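Long-range contacts in thermophilic dibenzothiophene desulfurization enzyme C (PDB 5XDC), which probably catalyses the FMNH2- and oxygen-dependent oxidation of dibenzothiophene to its sulfoxide and sulfone, as a thermophilic flavin monooxygenase with an acyl-CoA dehydrogenase-like fold: residues B[84-89]-B[205-210]; B[47-52]-B[121-126]; B[26-31]-B[78-83]; B[268-273]-B[373-378]. One frame throughout, in Å; residues are numbered along the deposited sequence. Where two conformers were deposited one is given.

Followed from the N terminus, the chain shows how an acyl-CoA dehydrogenase-like fold is closed by contacts between distant segments. Contact 3 comes first, bringing helix 70-83 back against helix 16-38. Contact 2 crosses it: helix 43-52 lies inside that first loop, but its partner at 121-126 leads into the first strand of the chain, 124-127. Contact 1 crosses contact 2 in turn, joining the start of helix 85-104 to the loop at 205-210. Contact 4 follows in series and ties helix 247-276 to the segment entering helix 376-385. Leu87, Phe28 and Ile49 pack together where contacts 1, 2 and 3 meet, while Ala83 and Ser82 of contact 3 touch Arg377 and Phe378 of contact 4.

Contact 1: residues B[84-89]-B[205-210]; sequences DASLGH and LGMRQT. With IND (indole), chain J.
With OG anti to the carbonyl carbon (chi1 -72°), Ser86 presents its hydroxyl to the turn at 207-210, while His89, its CG anti to the backbone N (chi1 167°), brings its imidazole against Thr210 CG2. Thr210 holds OG1 in the crowded position between N and the carbonyl carbon, which leaves CG2 to lie over one face of the His89 ring. This CH-pi contact puts Thr210 CG2 3.6 Å from the His89 ring centroid, nearly along the normal. The Met207 chain bends at chi2 and brings SD to 3.4 Å from Ala85 O; the same sulfur approaches the His89 ring obliquely.

Met207 to Thr210 form a type I turn, and Gln209 N donates to Ser86 OG across 3.0 Å at 158°. Inside the turn, Thr210 OG1 donates to Met207 O at 2.9 Å and is also bonded to Ser212. At the helix start, Asp84 is the N-cap: its OD1 accepts from Leu87 N, met from above the carboxylate plane. Asp84 OD2 pairs with Arg35, and a water lies within hydrogen-bonding distance of it and of Gln209 OE1; Gln209 NE2 is bonded to Gly39 O.

Beyond the turn lies the bound indole, its C2 3.3 Å from His89 CE1 and 3.6 Å from Thr210 OG1. The chemistry implies a pocket wall shared by the N-terminal and middle domains, where Thr210 CG2 probably helps to hold the imidazole whose CE1 meets the ligand.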
loop_
_atom_site.group_PDB
_atom_site.type_symbol
_atom_site.label_atom_id
_atom_site.label_comp_id
_atom_site.label_asym_id
_atom_site.label_seq_id
_atom_site.Cartn_x
_atom_site.Cartn_y
_atom_site.Cartn_z
ATOM N N ASP B 84 2.440 22.999 16.304
ATOM C CA ASP B 84 1.946 22.471 17.571
ATOM C C ASP B 84 0.539 21.965 17.292
ATOM O O ASP B 84 -0.375 22.769 17.083
ATOM C CB ASP B 84 1.961 23.549 18.654
ATOM C CG ASP B 84 1.494 23.041 20.003
ATOM O OD1 ASP B 84 0.530 22.251 20.045
ATOM O OD2 ASP B 84 2.089 23.463 21.024
ATOM N N ALA B 85 0.372 20.642 17.249
ATOM C CA ALA B 85 -0.909 20.082 16.842
ATOM C C ALA B 85 -2.010 20.387 17.843
ATOM O O ALA B 85 -3.169 20.512 17.450
ATOM C CB ALA B 85 -0.786 18.569 16.631
ATOM N N SER B 86 -1.682 20.475 19.138
ATOM C CA SER B 86 -2.701 20.808 20.128
ATOM C C SER B 86 -3.190 22.232 19.943
ATOM O O SER B 86 -4.397 22.499 20.014
ATOM C CB SER B 86 -2.143 20.636 21.539
ATOM O OG SER B 86 -1.965 19.262 21.877
ATOM N N LEU B 87 -2.267 23.162 19.721
ATOM C CA LEU B 87 -2.676 24.541 19.497
ATOM C C LEU B 87 -3.419 24.687 18.172
ATOM O O LEU B 87 -4.402 25.424 18.094
ATOM C CB LEU B 87 -1.471 25.469 19.565
ATOM C CG LEU B 87 -0.951 25.713 20.987
ATOM C CD1 LEU B 87 0.414 26.387 20.984
ATOM C CD2 LEU B 87 -1.954 26.551 21.772
ATOM N N GLY B 88 -2.996 23.968 17.128
ATOM C CA GLY B 88 -3.785 23.953 15.905
ATOM C C GLY B 88 -5.191 23.421 16.126
ATOM O O GLY B 88 -6.171 23.979 15.623
ATOM N N HIS B 89 -5.307 22.326 16.882
ATOM C CA HIS B 89 -6.603 21.762 17.240
ATOM C C HIS B 89 -7.448 22.769 18.023
ATOM O O HIS B 89 -8.618 22.993 17.702
ATOM C CB HIS B 89 -6.344 20.477 18.029
ATOM C CG HIS B 89 -7.526 19.913 18.739
ATOM N ND1 HIS B 89 -7.883 18.590 18.610
ATOM C CD2 HIS B 89 -8.361 20.439 19.665
ATOM C CE1 HIS B 89 -8.925 18.340 19.382
ATOM N NE2 HIS B 89 -9.242 19.450 20.024
ATOM N N LEU B 205 -2.401 10.011 24.439
ATOM C CA LEU B 205 -1.239 9.667 23.619
ATOM C C LEU B 205 -0.693 10.898 22.907
ATOM O O LEU B 205 0.499 11.215 23.010
ATOM C CB LEU B 205 -1.623 8.599 22.599
ATOM C CG LEU B 205 -0.513 8.191 21.619
ATOM C CD1 LEU B 205 0.677 7.586 22.340
ATOM C CD2 LEU B 205 -1.070 7.242 20.577
ATOM N N GLY B 206 -1.558 11.565 22.136
ATOM C CA GLY B 206 -1.234 12.799 21.462
ATOM C C GLY B 206 -2.351 13.807 21.664
ATOM O O GLY B 206 -3.311 13.557 22.390
ATOM N N MET B 207 -2.210 14.948 20.995
ATOM C CA MET B 207 -3.097 16.086 21.256
ATOM C C MET B 207 -3.156 16.383 22.757
ATOM O O MET B 207 -4.211 16.659 23.328
ATOM C CB MET B 207 -4.496 15.835 20.694
ATOM C CG MET B 207 -4.540 15.751 19.158
ATOM S SD MET B 207 -3.973 17.319 18.429
ATOM C CE MET B 207 -4.478 17.093 16.720
ATOM N N ARG B 208 -1.989 16.369 23.389
ATOM C CA ARG B 208 -1.914 16.310 24.844
ATOM C C ARG B 208 -2.275 17.626 25.526
ATOM O O ARG B 208 -2.546 17.614 26.735
ATOM C CB ARG B 208 -0.509 15.884 25.270
ATOM C CG ARG B 208 -0.251 14.392 25.050
ATOM C CD ARG B 208 1.094 13.949 25.594
ATOM N NE ARG B 208 1.324 14.379 26.969
ATOM C CZ ARG B 208 0.776 13.825 28.045
ATOM N NH1 ARG B 208 -0.067 12.809 27.937
ATOM N NH2 ARG B 208 1.075 14.298 29.241
ATOM N N GLN B 209 -2.269 18.755 24.806
ATOM C CA GLN B 209 -2.604 20.052 25.388
ATOM C C GLN B 209 -3.929 20.615 24.868
ATOM O O GLN B 209 -4.142 21.828 24.896
ATOM C CB GLN B 209 -1.466 21.052 25.157
ATOM C CG GLN B 209 -0.219 20.718 25.978
ATOM C CD GLN B 209 0.688 21.913 26.190
ATOM O OE1 GLN B 209 1.251 22.469 25.236
ATOM N NE2 GLN B 209 0.821 22.332 27.447
ATOM N N THR B 210 -4.846 19.746 24.447
ATOM C CA THR B 210 -6.143 20.189 23.951
ATOM C C THR B 210 -7.218 20.203 25.031
ATOM O O THR B 210 -8.360 20.567 24.734
ATOM C CB THR B 210 -6.618 19.312 22.785
ATOM O OG1 THR B 210 -6.802 17.954 23.213
ATOM C CG2 THR B 210 -5.618 19.388 21.619
HETATM N N1 IND J . -8.215 14.454 20.729
HETATM C C2 IND J . -8.662 15.620 21.184
HETATM C C3 IND J . -9.924 15.525 21.002
HETATM C C4 IND J . -11.683 13.988 20.124
HETATM C C5 IND J . -11.815 12.721 19.549
HETATM C C6 IND J . -10.681 11.913 19.323
HETATM C C7 IND J . -9.416 12.376 19.673
HETATM C C8 IND J . -9.275 13.625 20.245
HETATM C C9 IND J . -10.435 14.445 20.467
HETATM O O HOH W 1 1.321 21.128 22.776
#

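Contact 2: residues B[47-52]-B[121-126]; sequences DAIRRS and RWFLGN
Two arginines reach across in opposite senses, each to the other's backbone carbonyl. Arg121 NH1, in the conformer described, donates to Arg50 O at 2.8 Å, lying in the carbonyl plane although the oxygen sits 32° out of the guanidinium plane. Arg50 NE makes a weak bond to Arg121 O at 3.2 Å, at the guanidinium edge. Phe123 CB rests over one face of that same group, 3.6 Å from Arg50 NH2, and Arg50 CG meets the edge of the Phe123 ring. Phe123 CE2 packs on Ile49 CG2 at 3.9 Å.

Both arginine chains run extended from CG to NE. A Schellman motif ends the preceding helix at Arg121, which has positive phi (57°) and points its CB toward helix 43-52. Farther out, Arg50 NH1 has salt bridges with Asp47 OD1 (shared with Lys43) and Asp164, and NH2 pairs with Asp166, which also accepts from Phe123 N. The Phe123 ring has a cation-pi partner in Arg46 and packs on Leu90.

The arrangement places one guanidinium among three carboxylates, probably favouring its charged form, and joins helix 43-52 to the chain entering strand 124-127, where Asn126 belongs to the FMN site.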
loop_
_atom_site.group_PDB
_atom_site.type_symbol
_atom_site.label_atom_id
_atom_site.label_comp_id
_atom_site.label_asym_id
_atom_site.label_seq_id
_atom_site.Cartn_x
_atom_site.Cartn_y
_atom_site.Cartn_z
ATOM N N ASP B 47 -3.149 32.719 25.232
ATOM C CA ASP B 47 -3.201 34.178 25.347
ATOM C C ASP B 47 -2.488 34.858 24.178
ATOM O O ASP B 47 -2.924 35.917 23.710
ATOM C CB ASP B 47 -2.603 34.633 26.681
ATOM C CG ASP B 47 -3.516 34.350 27.874
ATOM O OD1 ASP B 47 -4.715 34.056 27.685
ATOM O OD2 ASP B 47 -3.025 34.446 29.030
ATOM N N ALA B 48 -1.401 34.273 23.673
ATOM C CA ALA B 48 -0.781 34.821 22.470
ATOM C C ALA B 48 -1.754 34.798 21.297
ATOM O O ALA B 48 -1.798 35.738 20.496
ATOM C CB ALA B 48 0.493 34.054 22.124
ATOM N N ILE B 49 -2.540 33.727 21.170
ATOM C CA ILE B 49 -3.552 33.685 20.121
ATOM C C ILE B 49 -4.601 34.768 20.358
ATOM O O ILE B 49 -5.068 35.423 19.413
ATOM C CB ILE B 49 -4.173 32.274 20.042
ATOM C CG1 ILE B 49 -3.118 31.285 19.535
ATOM C CG2 ILE B 49 -5.410 32.282 19.151
ATOM C CD1 ILE B 49 -3.575 29.834 19.563
ATOM N N ARG B 50 -4.984 34.977 21.621
ATOM C CA ARG B 50 -5.936 36.029 21.949
ATOM C C ARG B 50 -5.421 37.396 21.506
ATOM O O ARG B 50 -6.152 38.167 20.876
ATOM C CB ARG B 50 -6.217 36.032 23.452
ATOM C CG ARG B 50 -7.168 34.957 23.938
ATOM C CD ARG B 50 -7.551 35.200 25.406
ATOM N NE ARG B 50 -8.557 34.248 25.875
ATOM C CZ ARG B 50 -8.299 33.077 26.475
ATOM N NH1 ARG B 50 -7.053 32.682 26.692
ATOM N NH2 ARG B 50 -9.295 32.287 26.846
ATOM N N ARG B 51 -4.157 37.702 21.818
ATOM C CA ARG B 51 -3.582 39.007 21.477
ATOM C C ARG B 51 -3.439 39.200 19.973
ATOM O O ARG B 51 -3.416 40.342 19.505
ATOM C CB ARG B 51 -2.215 39.178 22.146
ATOM C CG ARG B 51 -2.256 39.263 23.660
ATOM C CD ARG B 51 -0.909 39.669 24.244
ATOM N NE ARG B 51 0.188 38.771 23.885
ATOM C CZ ARG B 51 0.539 37.690 24.577
ATOM N NH1 ARG B 51 -0.134 37.332 25.661
ATOM N NH2 ARG B 51 1.566 36.956 24.172
ATOM N N SER B 52 -3.376 38.108 19.209
ATOM C CA SER B 52 -3.108 38.182 17.778
ATOM C C SER B 52 -4.291 38.709 16.986
ATOM O O SER B 52 -4.105 39.182 15.858
ATOM C CB SER B 52 -2.735 36.797 17.259
ATOM O OG SER B 52 -3.902 36.021 17.074
ATOM N N ARG B 121 -11.741 39.170 23.673
ATOM C CA ARG B 121 -10.785 38.218 23.103
ATOM C C ARG B 121 -11.188 36.776 23.418
ATOM O O ARG B 121 -10.401 35.982 23.941
ATOM C CB ARG B 121 -9.367 38.536 23.579
ATOM C CG ARG B 121 -8.950 39.961 23.193
ATOM C CD ARG B 121 -7.451 40.175 23.179
ATOM N NE ARG B 121 -7.100 41.475 22.605
ATOM C CZ ARG B 121 -6.909 41.718 21.306
ATOM N NH1 ARG B 121 -7.027 40.751 20.388
ATOM N NH2 ARG B 121 -6.596 42.951 20.919
ATOM N N TRP B 122 -12.425 36.439 23.070
ATOM C CA TRP B 122 -12.980 35.122 23.377
ATOM C C TRP B 122 -12.286 34.010 22.602
ATOM O O TRP B 122 -12.107 34.094 21.387
ATOM C CB TRP B 122 -14.464 35.078 23.062
ATOM C CG TRP B 122 -15.333 35.743 24.072
ATOM C CD1 TRP B 122 -14.938 36.419 25.200
ATOM C CD2 TRP B 122 -16.756 35.793 24.049
ATOM N NE1 TRP B 122 -16.041 36.884 25.874
ATOM C CE2 TRP B 122 -17.168 36.515 25.188
ATOM C CE3 TRP B 122 -17.729 35.304 23.169
ATOM C CZ2 TRP B 122 -18.514 36.743 25.475
ATOM C CZ3 TRP B 122 -19.066 35.538 23.455
ATOM C CH2 TRP B 122 -19.443 36.257 24.592
ATOM N N PHE B 123 -11.935 32.956 23.327
ATOM C CA PHE B 123 -11.442 31.692 22.794
ATOM C C PHE B 123 -12.517 30.677 23.176
ATOM O O PHE B 123 -12.747 30.444 24.366
ATOM C CB PHE B 123 -10.077 31.377 23.409
ATOM C CG PHE B 123 -9.173 30.505 22.568
ATOM C CD1 PHE B 123 -9.664 29.441 21.848
ATOM C CD2 PHE B 123 -7.810 30.754 22.542
ATOM C CE1 PHE B 123 -8.799 28.637 21.105
ATOM C CE2 PHE B 123 -6.956 29.955 21.808
ATOM C CZ PHE B 123 -7.466 28.906 21.084
ATOM N N LEU B 124 -13.227 30.135 22.189
ATOM C CA LEU B 124 -14.407 29.306 22.434
ATOM C C LEU B 124 -14.013 27.860 22.692
ATOM O O LEU B 124 -13.106 27.324 22.040
ATOM C CB LEU B 124 -15.380 29.363 21.252
ATOM C CG LEU B 124 -15.909 30.740 20.827
ATOM C CD1 LEU B 124 -16.721 30.632 19.544
ATOM C CD2 LEU B 124 -16.760 31.338 21.927
ATOM N N GLY B 125 -14.705 27.233 23.649
ATOM C CA GLY B 125 -14.535 25.828 23.949
ATOM C C GLY B 125 -15.807 25.029 23.692
ATOM O O GLY B 125 -16.885 25.580 23.434
ATOM N N ASN B 126 -15.667 23.700 23.771
ATOM C CA ASN B 126 -16.689 22.780 23.301
ATOM C C ASN B 126 -17.044 21.797 24.408
ATOM O O ASN B 126 -16.149 21.193 25.009
ATOM C CB ASN B 126 -16.174 22.048 22.054
ATOM C CG ASN B 126 -17.210 21.194 21.415
ATOM O OD1 ASN B 126 -17.281 19.993 21.676
ATOM N ND2 ASN B 126 -18.030 21.796 20.557
#

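Contact 3: residues B[26-31]-B[78-83]; sequences KTFRVT and AEIASA
The Arg29 guanidinium has Ala83 CB over one face, 3.6 Å above the plane; Glu79 OE1 and two waters lie in plane at its edge, with Ser82 OG near the plane. The Phe28 ring meets its partner edge-on: Ile80 CG2 lies near the ring plane, 4.0 Å from Phe28 CE2. Both groups belong to the all-helical N-terminal domain of the acyl-CoA dehydrogenase fold, where helix 16-38 and helix 70-83 run nearly parallel, their short segments crossing at -17° and 8.7 Å apart.

Arg29 is extended from CG to NE, laying its aliphatic part along Ala83, and CG comes to 3.3 Å from Ala83 CB. Its tip then lies across Glu79, whose chain bends at chi2 (62°) to bring the carboxylate back; the two planes are 71° apart. The resulting salt bridge, Arg29 NH2 to Glu79 OE1, is long and weak at 3.4 Å, and a water joins Arg29 NH1 to the same oxygen. Phe28 and Ile80 both pack on Leu87 of helix 85-104.

Ser82 holds OG in the crowded position and donates to Glu79 O at 2.6 Å, on a carbonyl lone pair; Ser82 OG also accepts a weak bond from Arg29 NH2 at 3.0 Å.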
loop_
_atom_site.group_PDB
_atom_site.type_symbol
_atom_site.label_atom_id
_atom_site.label_comp_id
_atom_site.label_asym_id
_atom_site.label_seq_id
_atom_site.Cartn_x
_atom_site.Cartn_y
_atom_site.Cartn_z
ATOM N N LYS B 26 5.853 29.892 14.523
ATOM C CA LYS B 26 7.280 29.988 14.807
ATOM C C LYS B 26 7.555 29.961 16.307
ATOM O O LYS B 26 8.410 29.206 16.782
ATOM C CB LYS B 26 7.815 31.275 14.174
ATOM C CG LYS B 26 9.311 31.332 13.949
ATOM C CD LYS B 26 9.699 32.416 12.920
ATOM C CE LYS B 26 8.891 32.271 11.613
ATOM N NZ LYS B 26 9.516 32.871 10.396
ATOM N N THR B 27 6.844 30.787 17.076
ATOM C CA THR B 27 7.080 30.810 18.515
ATOM C C THR B 27 6.677 29.489 19.159
ATOM O O THR B 27 7.352 29.009 20.076
ATOM C CB THR B 27 6.337 31.983 19.167
ATOM O OG1 THR B 27 4.922 31.760 19.157
ATOM C CG2 THR B 27 6.636 33.288 18.439
ATOM N N PHE B 28 5.602 28.866 18.670
ATOM C CA PHE B 28 5.139 27.629 19.287
ATOM C C PHE B 28 6.144 26.493 19.084
ATOM O O PHE B 28 6.296 25.638 19.970
ATOM C CB PHE B 28 3.768 27.225 18.718
ATOM C CG PHE B 28 2.641 28.208 19.003
ATOM C CD1 PHE B 28 2.727 29.142 20.037
ATOM C CD2 PHE B 28 1.483 28.175 18.243
ATOM C CE1 PHE B 28 1.689 30.023 20.280
ATOM C CE2 PHE B 28 0.439 29.060 18.485
ATOM C CZ PHE B 28 0.544 29.984 19.507
ATOM N N ARG B 29 6.833 26.461 17.935
ATOM C CA ARG B 29 7.795 25.383 17.677
ATOM C C ARG B 29 8.927 25.370 18.695
ATOM O O ARG B 29 9.509 24.308 18.959
ATOM C CB ARG B 29 8.397 25.501 16.278
ATOM C CG ARG B 29 7.451 25.170 15.181
ATOM C CD ARG B 29 8.143 24.983 13.817
ATOM N NE ARG B 29 7.115 24.862 12.785
ATOM C CZ ARG B 29 6.610 25.878 12.090
ATOM N NH1 ARG B 29 7.067 27.113 12.273
ATOM N NH2 ARG B 29 5.648 25.657 11.201
ATOM N N VAL B 30 9.263 26.532 19.261
ATOM C CA VAL B 30 10.390 26.619 20.189
ATOM C C VAL B 30 10.133 25.784 21.436
ATOM O O VAL B 30 11.057 25.191 22.003
ATOM C CB VAL B 30 10.666 28.090 20.556
ATOM C CG1 VAL B 30 11.794 28.184 21.578
ATOM C CG2 VAL B 30 10.993 28.905 19.312
ATOM N N THR B 31 8.885 25.747 21.904
ATOM C CA THR B 31 8.567 25.179 23.202
ATOM C C THR B 31 7.678 23.943 23.153
ATOM O O THR B 31 7.401 23.370 24.214
ATOM C CB THR B 31 7.865 26.224 24.075
ATOM O OG1 THR B 31 6.714 26.718 23.373
ATOM C CG2 THR B 31 8.817 27.365 24.418
ATOM N N ALA B 78 -3.798 24.975 9.454
ATOM C CA ALA B 78 -2.741 24.054 9.035
ATOM C C ALA B 78 -1.369 24.569 9.444
ATOM O O ALA B 78 -0.504 23.795 9.878
ATOM C CB ALA B 78 -2.808 23.821 7.523
ATOM N N GLU B 79 -1.146 25.877 9.327
ATOM C CA GLU B 79 0.163 26.424 9.670
ATOM C C GLU B 79 0.438 26.250 11.156
ATOM O O GLU B 79 1.519 25.798 11.556
ATOM C CB GLU B 79 0.228 27.897 9.266
ATOM C CG GLU B 79 1.512 28.609 9.667
ATOM C CD GLU B 79 2.753 28.025 9.017
ATOM O OE1 GLU B 79 3.838 28.092 9.635
ATOM O OE2 GLU B 79 2.645 27.466 7.906
ATOM N N ILE B 80 -0.536 26.598 11.993
ATOM C CA ILE B 80 -0.327 26.453 13.430
ATOM C C ILE B 80 -0.180 24.983 13.791
ATOM O O ILE B 80 0.670 24.618 14.608
ATOM C CB ILE B 80 -1.470 27.129 14.209
ATOM C CG1 ILE B 80 -1.385 28.645 13.999
ATOM C CG2 ILE B 80 -1.385 26.804 15.677
ATOM C CD1 ILE B 80 -2.532 29.436 14.584
ATOM N N ALA B 81 -1.016 24.125 13.206
ATOM C CA ALA B 81 -0.956 22.706 13.533
ATOM C C ALA B 81 0.401 22.110 13.183
ATOM O O ALA B 81 0.853 21.181 13.855
ATOM C CB ALA B 81 -2.050 21.941 12.799
ATOM N N SER B 82 1.042 22.610 12.117
ATOM C CA SER B 82 2.348 22.100 11.716
ATOM C C SER B 82 3.406 22.359 12.774
ATOM O O SER B 82 4.399 21.630 12.826
ATOM C CB SER B 82 2.774 22.722 10.380
ATOM O OG SER B 82 3.221 24.063 10.530
ATOM N N ALA B 83 3.212 23.381 13.608
ATOM C CA ALA B 83 4.116 23.720 14.700
ATOM C C ALA B 83 3.735 23.034 16.001
ATOM O O ALA B 83 4.611 22.559 16.733
ATOM C CB ALA B 83 4.119 25.237 14.926
HETATM O O HOH W 2 5.912 29.282 10.974
HETATM O O HOH W 3 7.053 22.018 13.108
#

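Contact 4: residues B[268-273]-B[373-378]; sequences EEAAHY and FGFDRF
Glu269 leaves helix 247-276 with CG anti to the backbone N and threads among three phenylalanines. Its CB lies 3.9 Å from Phe378 CE2. At CG the chain meets two rings: the edge of Phe375, with CD1 at 3.8 Å from Glu269 CG, and Phe378, approached obliquely. A bend at chi2 (77°) then directs the carboxylate to Phe373, where the side chains meet tip to tip and Glu269 OE1 comes to 3.4 Å from Phe373 CE1. The carboxylate and the Phe375 ring are nearly coplanar, 12° apart, as the two side chains run alongside in opposite directions. At the tip, Glu269 OE1 accepts from a water at 2.8 Å that also donates to Phe373 O, so the charged end gains a polar partner among aromatic neighbours.

One turn along the helix, Tyr273 forms an offset stack with Phe373, centroids 4.6 Å apart and planes at 28°. Phe373 is thereby sandwiched, Tyr273 CD2 on one face and Phe375 CB on the other. Ala270 CB adds an apolar contact at 3.9 Å from Phe375 CE1, and Phe375 also makes an edge-to-face pair with Tyr360 of helix 331-363.

Such an aromatic cluster between helix 247-276 and the segment leading into helix 376-385 joins parts of the helical C-terminal domain of the acyl-CoA dehydrogenase fold, here beside the FMN-binding residue Arg366, which Tyr273 touches.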
loop_
_atom_site.group_PDB
_atom_site.type_symbol
_atom_site.label_atom_id
_atom_site.label_comp_id
_atom_site.label_asym_id
_atom_site.label_seq_id
_atom_site.Cartn_x
_atom_site.Cartn_y
_atom_site.Cartn_z
ATOM N N GLU B 268 8.934 18.369 7.081
ATOM C CA GLU B 268 9.986 19.375 7.205
ATOM C C GLU B 268 10.934 19.048 8.352
ATOM O O GLU B 268 12.154 19.182 8.209
ATOM C CB GLU B 268 9.382 20.763 7.408
ATOM C CG GLU B 268 8.661 21.326 6.205
ATOM C CD GLU B 268 9.605 21.778 5.100
ATOM O OE1 GLU B 268 10.828 21.515 5.188
ATOM O OE2 GLU B 268 9.115 22.405 4.140
ATOM N N GLU B 269 10.400 18.608 9.492
ATOM C CA GLU B 269 11.269 18.269 10.617
ATOM C C GLU B 269 12.165 17.090 10.273
ATOM O O GLU B 269 13.347 17.068 10.635
ATOM C CB GLU B 269 10.429 17.961 11.863
ATOM C CG GLU B 269 11.200 17.473 13.083
ATOM C CD GLU B 269 11.914 18.589 13.829
ATOM O OE1 GLU B 269 12.546 18.282 14.866
ATOM O OE2 GLU B 269 11.859 19.758 13.381
ATOM N N ALA B 270 11.614 16.085 9.595
ATOM C CA ALA B 270 12.424 14.960 9.156
ATOM C C ALA B 270 13.524 15.435 8.212
ATOM O O ALA B 270 14.693 15.069 8.373
ATOM C CB ALA B 270 11.539 13.914 8.489
ATOM N N ALA B 271 13.164 16.264 7.226
ATOM C CA ALA B 271 14.153 16.740 6.265
ATOM C C ALA B 271 15.295 17.454 6.974
ATOM O O ALA B 271 16.477 17.240 6.662
ATOM C CB ALA B 271 13.486 17.670 5.251
ATOM N N HIS B 272 14.954 18.298 7.947
ATOM C CA HIS B 272 15.969 18.990 8.736
ATOM C C HIS B 272 16.903 18.008 9.430
ATOM O O HIS B 272 18.128 18.187 9.411
ATOM C CB HIS B 272 15.290 19.901 9.755
ATOM C CG HIS B 272 16.252 20.630 10.641
ATOM N ND1 HIS B 272 16.655 20.139 11.864
ATOM C CD2 HIS B 272 16.903 21.805 10.474
ATOM C CE1 HIS B 272 17.508 20.984 12.417
ATOM N NE2 HIS B 272 17.674 22.004 11.595
ATOM N N TYR B 273 16.346 16.955 10.032
ATOM C CA TYR B 273 17.165 15.936 10.677
ATOM C C TYR B 273 18.059 15.231 9.668
ATOM O O TYR B 273 19.247 15.012 9.919
ATOM C CB TYR B 273 16.281 14.917 11.392
ATOM C CG TYR B 273 17.083 13.867 12.111
ATOM C CD1 TYR B 273 17.530 12.729 11.455
ATOM C CD2 TYR B 273 17.398 14.016 13.462
ATOM C CE1 TYR B 273 18.269 11.772 12.106
ATOM C CE2 TYR B 273 18.144 13.066 14.124
ATOM C CZ TYR B 273 18.580 11.951 13.448
ATOM O OH TYR B 273 19.314 11.014 14.130
ATOM N N PHE B 373 14.837 13.583 20.680
ATOM C CA PHE B 373 14.497 14.146 19.378
ATOM C C PHE B 373 12.996 14.438 19.303
ATOM O O PHE B 373 12.577 15.504 18.831
ATOM C CB PHE B 373 14.951 13.173 18.283
ATOM C CG PHE B 373 14.636 13.613 16.866
ATOM C CD1 PHE B 373 14.548 14.954 16.527
ATOM C CD2 PHE B 373 14.437 12.667 15.876
ATOM C CE1 PHE B 373 14.254 15.332 15.230
ATOM C CE2 PHE B 373 14.149 13.050 14.573
ATOM C CZ PHE B 373 14.058 14.382 14.257
ATOM N N GLY B 374 12.177 13.514 19.793
ATOM C CA GLY B 374 10.762 13.784 19.967
ATOM C C GLY B 374 9.941 13.750 18.697
ATOM O O GLY B 374 8.821 14.268 18.685
ATOM N N PHE B 375 10.451 13.132 17.638
ATOM C CA PHE B 375 9.750 13.152 16.357
ATOM C C PHE B 375 8.450 12.371 16.412
ATOM O O PHE B 375 7.523 12.656 15.640
ATOM C CB PHE B 375 10.670 12.591 15.269
ATOM C CG PHE B 375 10.073 12.633 13.890
ATOM C CD1 PHE B 375 10.151 13.779 13.133
ATOM C CD2 PHE B 375 9.437 11.521 13.363
ATOM C CE1 PHE B 375 9.598 13.824 11.887
ATOM C CE2 PHE B 375 8.891 11.570 12.102
ATOM C CZ PHE B 375 8.973 12.720 11.374
ATOM N N ASP B 376 8.350 11.408 17.325
ATOM C CA ASP B 376 7.146 10.610 17.465
ATOM C C ASP B 376 5.931 11.440 17.846
ATOM O O ASP B 376 4.820 10.930 17.746
ATOM C CB ASP B 376 7.370 9.526 18.510
ATOM C CG ASP B 376 7.663 10.083 19.865
ATOM O OD1 ASP B 376 8.699 10.760 20.023
ATOM O OD2 ASP B 376 6.866 9.826 20.793
ATOM N N ARG B 377 6.123 12.683 18.290
ATOM C CA ARG B 377 4.993 13.566 18.575
ATOM C C ARG B 377 4.056 13.691 17.382
ATOM O O ARG B 377 2.831 13.733 17.545
ATOM C CB ARG B 377 5.513 14.943 18.984
ATOM C CG ARG B 377 4.442 15.960 19.244
ATOM C CD ARG B 377 5.070 17.260 19.772
ATOM N NE ARG B 377 6.106 17.779 18.877
ATOM C CZ ARG B 377 5.886 18.579 17.845
ATOM N NH1 ARG B 377 4.656 18.999 17.569
ATOM N NH2 ARG B 377 6.900 18.968 17.086
ATOM N N PHE B 378 4.606 13.762 16.166
ATOM C CA PHE B 378 3.752 13.921 14.991
ATOM C C PHE B 378 2.838 12.712 14.802
ATOM O O PHE B 378 1.620 12.859 14.629
ATOM C CB PHE B 378 4.615 14.151 13.750
ATOM C CG PHE B 378 5.415 15.432 13.789
ATOM C CD1 PHE B 378 4.814 16.651 13.486
ATOM C CD2 PHE B 378 6.770 15.417 14.092
ATOM C CE1 PHE B 378 5.547 17.828 13.508
ATOM C CE2 PHE B 378 7.513 16.585 14.112
ATOM C CZ PHE B 378 6.894 17.797 13.831
HETATM O O HOH W 4 11.141 16.448 16.442
#